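Local coordinates for isochorismatase family protein family (Burkholderia thailandensis, PDB 3TXY) that is of unknown function but belongs to the isochorismatase family and may be a hydrolase, at residues 18-22 against 131-135. Residues are numbered along the deposited sequence.
Sequences AIDLQ and LTGIA
Start with two neighbouring parallel strands at the centre of the α/β sheet, 18-19 closing strand 14-19 and 131-134 on strand 128-134. A18 pairs with T132 (CA to CA 4.7 Å) and I19 with G133 (CA to CA 4.4 Å). I19 makes both backbone hydrogen bonds across the pair: its N gives to T132 O at 2.8 Å, and its O takes I134 N at 3.1 Å. That same O lies 3.3 Å from G133 CA, a CA-H...O contact; a CB on G133 would clash with it, and phi 130°, psi -161° demand glycine anyway.

On the A18/T132 face, A18 CB sits 3.4 Å from T132 OG1, which hydrogen-bonds T42 of helix 35-51. L21 (m,t) arrives there past the strand end, its CD2 3.6 Å from I134 CD1. On the other face I19 (m,m) puts CG1 4.2 Å from L131 CD1.

After I19 the chain swings off: D20 adopts left-handed angles (62°/36°) and L21 centres an inverse gamma turn, closed by a weak Q22 N to D20 O bond of 2.8 Å. D20 (m) points toward 131-135. Water 1 donates to D20 OD2 and I134 O, each at 2.6 Å. OD2 also salt-bridges K106, and OD1 hydrogen-bonds T61.

In 131-135 the I134-A135 peptide is cis, leading to A135, the N-cap of helix 136-149. By similarity, D20, K106 and this peptide match the active-site aspartate, lysine and cis peptide of isochorismatase-fold enzymes, though this chain lacks a cysteine nucleophile. The carboxylate, held by K106, T61 and water, is a buried anion, consistent with an active site.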
loop_
_atom_site.group_PDB
_atom_site.type_symbol
_atom_site.label_atom_id
_atom_site.label_comp_id
_atom_site.label_asym_id
_atom_site.label_seq_id
_atom_site.Cartn_x
_atom_site.Cartn_y
_atom_site.Cartn_z
ATOM N N ALA A 18 -4.545 -10.908 11.713
ATOM C CA ALA A 18 -4.004 -10.062 12.775
ATOM C C ALA A 18 -2.532 -9.800 12.512
ATOM O O ALA A 18 -1.747 -10.752 12.388
ATOM C CB ALA A 18 -4.165 -10.774 14.122
ATOM N N ILE A 19 -2.147 -8.524 12.432
ATOM C CA ILE A 19 -0.796 -8.153 11.982
ATOM C C ILE A 19 0.149 -7.807 13.126
ATOM O O ILE A 19 -0.112 -6.880 13.883
ATOM C CB ILE A 19 -0.836 -6.933 11.033
ATOM C CG1 ILE A 19 -1.790 -7.143 9.843
ATOM C CG2 ILE A 19 0.568 -6.628 10.537
ATOM C CD1 ILE A 19 -1.502 -8.387 9.020
ATOM N N ASP A 20 1.254 -8.559 13.215
ATOM C CA ASP A 20 2.460 -8.220 13.998
ATOM C C ASP A 20 2.201 -8.099 15.508
ATOM O O ASP A 20 2.833 -7.293 16.187
ATOM C CB ASP A 20 3.140 -6.946 13.479
ATOM C CG ASP A 20 3.878 -7.164 12.178
ATOM O OD1 ASP A 20 4.214 -8.324 11.857
ATOM O OD2 ASP A 20 4.120 -6.174 11.468
ATOM N N LEU A 21 1.321 -8.941 16.031
ATOM C CA LEU A 21 1.064 -8.952 17.475
ATOM C C LEU A 21 2.101 -9.847 18.162
ATOM O O LEU A 21 1.797 -10.902 18.760
ATOM C CB LEU A 21 -0.383 -9.314 17.763
ATOM C CG LEU A 21 -1.417 -8.371 17.127
ATOM C CD1 LEU A 21 -2.834 -8.833 17.492
ATOM C CD2 LEU A 21 -1.215 -6.924 17.559
ATOM N N GLN A 22 3.339 -9.372 18.050
ATOM C CA GLN A 22 4.531 -10.048 18.514
ATOM C C GLN A 22 5.220 -9.229 19.603
ATOM O O GLN A 22 5.064 -7.999 19.675
ATOM C CB GLN A 22 5.477 -10.312 17.338
ATOM C CG GLN A 22 6.085 -9.072 16.696
ATOM C CD GLN A 22 6.662 -9.374 15.331
ATOM O OE1 GLN A 22 5.936 -9.720 14.426
ATOM N NE2 GLN A 22 7.965 -9.274 15.198
ATOM N N LEU A 131 -9.377 -7.241 9.612
ATOM C CA LEU A 131 -8.000 -6.888 9.890
ATOM C C LEU A 131 -7.823 -6.189 11.236
ATOM O O LEU A 131 -8.529 -5.237 11.568
ATOM C CB LEU A 131 -7.516 -5.992 8.754
ATOM C CG LEU A 131 -6.140 -6.046 8.136
ATOM C CD1 LEU A 131 -5.504 -7.428 7.990
ATOM C CD2 LEU A 131 -6.252 -5.361 6.760
ATOM N N THR A 132 -6.889 -6.717 12.026
ATOM C CA THR A 132 -6.427 -6.073 13.242
ATOM C C THR A 132 -4.907 -5.994 13.223
ATOM O O THR A 132 -4.246 -6.636 12.401
ATOM C CB THR A 132 -6.871 -6.837 14.512
ATOM O OG1 THR A 132 -5.997 -7.952 14.763
ATOM C CG2 THR A 132 -8.284 -7.327 14.383
ATOM N N GLY A 133 -4.358 -5.220 14.146
ATOM C CA GLY A 133 -2.923 -5.235 14.437
ATOM C C GLY A 133 -2.217 -3.883 14.462
ATOM O O GLY A 133 -2.846 -2.836 14.612
ATOM N N ILE A 134 -0.886 -3.939 14.333
ATOM C CA ILE A 134 -0.000 -2.806 14.544
ATOM C C ILE A 134 1.018 -2.779 13.385
ATOM O O ILE A 134 1.487 -3.856 13.003
ATOM C CB ILE A 134 0.791 -2.981 15.882
ATOM C CG1 ILE A 134 -0.153 -3.248 17.068
ATOM C CG2 ILE A 134 1.706 -1.789 16.117
ATOM C CD1 ILE A 134 0.561 -3.920 18.233
ATOM N N ALA A 135 1.383 -1.624 12.792
ATOM C CA ALA A 135 0.767 -0.310 12.988
ATOM C C ALA A 135 -0.301 -0.068 11.919
ATOM O O ALA A 135 -0.207 -0.549 10.801
ATOM C CB ALA A 135 1.820 0.791 12.918
HETATM O O HOH W 1 4.050 -3.933 12.740
#